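UDP-N-acetylglucosamine 3-dehydrogenase (Acidithiobacillus ferrooxidans, PDB 7BVJ) catalyses the NAD(+)-dependent oxidation of the glucosamine 3-position of UDP-N-acetylglucosamine to a ketone, a step in lipid A biosynthesis. Local coordinates at residues G7-G12 / A56-V61. Residues are numbered along the deposited sequence; the frame is centred on the assembly and turned at random.
Sequences GVIGVG and ALLAEV. With NAD (nicotinamide-adenine-dinucleotide), chain E.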
loop_
_atom_site.group_PDB
_atom_site.type_symbol
_atom_site.label_atom_id
_atom_site.label_comp_id
_atom_site.label_asym_id
_atom_site.label_seq_id
_atom_site.Cartn_x
_atom_site.Cartn_y
_atom_site.Cartn_z
ATOM N N GLY A 7 6.907 -15.709 10.022
ATOM C CA GLY A 7 6.704 -16.535 8.849
ATOM C C GLY A 7 6.036 -15.756 7.731
ATOM O O GLY A 7 5.532 -14.646 7.923
ATOM N N VAL A 8 6.052 -16.351 6.543
ATOM C CA VAL A 8 5.365 -15.802 5.383
ATOM C C VAL A 8 4.488 -16.889 4.787
ATOM O O VAL A 8 4.942 -18.015 4.563
ATOM C CB VAL A 8 6.336 -15.242 4.323
ATOM C CG1 VAL A 8 5.558 -14.662 3.141
ATOM C CG2 VAL A 8 7.236 -14.150 4.923
ATOM N N ILE A 9 3.228 -16.556 4.559
ATOM C CA ILE A 9 2.256 -17.423 3.908
ATOM C C ILE A 9 2.064 -16.874 2.504
ATOM O O ILE A 9 1.496 -15.788 2.329
ATOM C CB ILE A 9 0.932 -17.456 4.677
ATOM C CG1 ILE A 9 1.168 -17.999 6.096
ATOM C CG2 ILE A 9 -0.135 -18.219 3.863
ATOM C CD1 ILE A 9 -0.012 -17.810 7.033
ATOM N N GLY A 10 2.586 -17.589 1.511
ATOM C CA GLY A 10 2.553 -17.123 0.140
ATOM C C GLY A 10 3.870 -16.484 -0.245
ATOM O O GLY A 10 4.108 -15.323 0.091
ATOM N N VAL A 11 4.726 -17.224 -0.945
ATOM C CA VAL A 11 6.072 -16.766 -1.260
ATOM C C VAL A 11 6.319 -16.704 -2.762
ATOM O O VAL A 11 7.400 -17.053 -3.242
ATOM C CB VAL A 11 7.141 -17.614 -0.555
ATOM C CG1 VAL A 11 7.286 -17.134 0.888
ATOM C CG2 VAL A 11 6.781 -19.093 -0.621
ATOM N N GLY A 12 5.328 -16.259 -3.518
ATOM C CA GLY A 12 5.598 -15.885 -4.892
ATOM C C GLY A 12 6.509 -14.673 -4.990
ATOM O O GLY A 12 7.374 -14.474 -4.129
ATOM N N ALA A 56 1.037 -25.785 10.404
ATOM C CA ALA A 56 2.313 -26.080 11.048
ATOM C C ALA A 56 3.224 -24.865 11.051
ATOM O O ALA A 56 4.014 -24.673 11.988
ATOM C CB ALA A 56 2.996 -27.262 10.360
ATOM N N LEU A 57 3.152 -24.043 9.999
ATOM C CA LEU A 57 3.750 -22.715 10.066
ATOM C C LEU A 57 3.208 -21.947 11.268
ATOM O O LEU A 57 3.967 -21.472 12.110
ATOM C CB LEU A 57 3.490 -21.943 8.768
ATOM C CG LEU A 57 4.157 -20.559 8.666
ATOM C CD1 LEU A 57 4.500 -20.231 7.208
ATOM C CD2 LEU A 57 3.278 -19.485 9.240
ATOM N N LEU A 58 1.882 -21.819 11.355
ATOM C CA LEU A 58 1.304 -20.977 12.394
ATOM C C LEU A 58 1.671 -21.475 13.792
ATOM O O LEU A 58 1.835 -20.666 14.712
ATOM C CB LEU A 58 -0.210 -20.887 12.202
ATOM C CG LEU A 58 -0.585 -20.021 10.989
ATOM C CD1 LEU A 58 -2.014 -20.262 10.560
ATOM C CD2 LEU A 58 -0.345 -18.520 11.281
ATOM N N ALA A 59 1.838 -22.792 13.965
ATOM C CA ALA A 59 2.235 -23.319 15.277
ATOM C C ALA A 59 3.609 -22.829 15.726
ATOM O O ALA A 59 3.874 -22.799 16.929
ATOM C CB ALA A 59 2.221 -24.854 15.268
ATOM N N GLU A 60 4.484 -22.435 14.801
ATOM C CA GLU A 60 5.866 -22.090 15.108
ATOM C C GLU A 60 6.169 -20.586 15.060
ATOM O O GLU A 60 7.346 -20.216 15.108
ATOM C CB GLU A 60 6.818 -22.818 14.147
ATOM C CG GLU A 60 6.710 -24.357 14.146
ATOM C CD GLU A 60 7.721 -25.055 15.056
ATOM O OE1 GLU A 60 8.443 -24.373 15.818
ATOM O OE2 GLU A 60 7.795 -26.304 15.007
ATOM N N VAL A 61 5.167 -19.704 14.943
ATOM C CA VAL A 61 5.437 -18.273 14.796
ATOM C C VAL A 61 4.504 -17.429 15.648
ATOM O O VAL A 61 3.431 -17.865 16.070
ATOM C CB VAL A 61 5.304 -17.764 13.343
ATOM C CG1 VAL A 61 6.236 -18.494 12.410
ATOM C CG2 VAL A 61 3.846 -17.863 12.894
HETATM P PA NAD E . 2.219 -14.234 -7.138
HETATM O O1A NAD E . 1.090 -15.108 -7.558
HETATM O O2A NAD E . 3.617 -14.125 -7.688
HETATM O O5B NAD E . 2.536 -14.934 -5.567
HETATM C C5B NAD E . 1.374 -15.627 -5.179
HETATM C C4B NAD E . 1.768 -16.799 -4.273
HETATM O O4B NAD E . 0.674 -17.179 -3.474
HETATM C C3B NAD E . 2.086 -17.975 -5.210
HETATM O O3B NAD E . 3.319 -18.413 -4.770
HETATM C C2B NAD E . 0.967 -18.986 -4.908
HETATM O O2B NAD E . 1.442 -20.329 -4.951
HETATM C C1B NAD E . 0.665 -18.609 -3.458
HETATM N N9A NAD E . -0.676 -18.963 -3.011
HETATM C C8A NAD E . -1.891 -18.893 -3.657
HETATM N N7A NAD E . -2.912 -19.275 -2.892
HETATM C C5A NAD E . -2.342 -19.608 -1.683
HETATM C C6A NAD E . -2.894 -20.086 -0.466
HETATM N N6A NAD E . -4.253 -20.296 -0.360
HETATM N N1A NAD E . -2.074 -20.342 0.594
HETATM C C2A NAD E . -0.729 -20.117 0.405
HETATM N N3A NAD E . -0.071 -19.661 -0.684
HETATM C C4A NAD E . -0.930 -19.422 -1.727
HETATM O O3 NAD E . 1.857 -12.663 -6.971
HETATM P PN NAD E . 2.780 -11.709 -6.073
HETATM O O1N NAD E . 3.616 -12.225 -4.930
HETATM O O2N NAD E . 3.082 -10.647 -7.075
HETATM O O5D NAD E . 1.603 -10.745 -5.121
#
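Ile9 and Leu57 form the main apolar pair of this contact, with Ile9 CG1 lying 4.1 Å from Leu57 CD2 as the two side chains cross at a slant. Leu57 extends from the helix with CG anti to its backbone N (chi1 -176°), which carries CG toward the strand, where CD1 and CD2 both make contacts. Farther along Ile9, the tip CD1 approaches Leu58 CD2 more loosely, at 4.3 Å. Side chain also meets backbone: Leu57 CD1 rests 3.5 Å from Val8 O, and Val61 CG1 sits 3.7 Å from Gly7 N, directed there by its position anti to the carbonyl carbon (chi1 -58°). Gly7 has no side chain, and on the helix side of its CA the place is taken by Leu57 CD2 and Val61 CG1, which pack close to the strand backbone. No hydrogen bond links the two segments.

Ile9 joins this packing to the cofactor, its CG2 branch lying 4.0 Å from C2A of the NAD adenine. Beyond it the chain turns through Gly10, whose CA lies 3.7 Å from NAD N3A, to Gly12, whose N is 3.2 Å from NAD O3B. Both glycines belong to the GxGxxG signature of the dinucleotide-binding Rossmann fold, and Asp33 accepts a hydrogen bond from Val11 N at OD2 and is hydrogen-bonded to NAD through OD1.

Strand 5-9 is central in the parallel sheet, with backbone hydrogen bonds to strands 27-32 and 63-66. Helix 54-59 covers the face bearing Ile9, where Leu57 also touches Phe32 and Val64, while Val8 turns away from it and packs against helix 13-25.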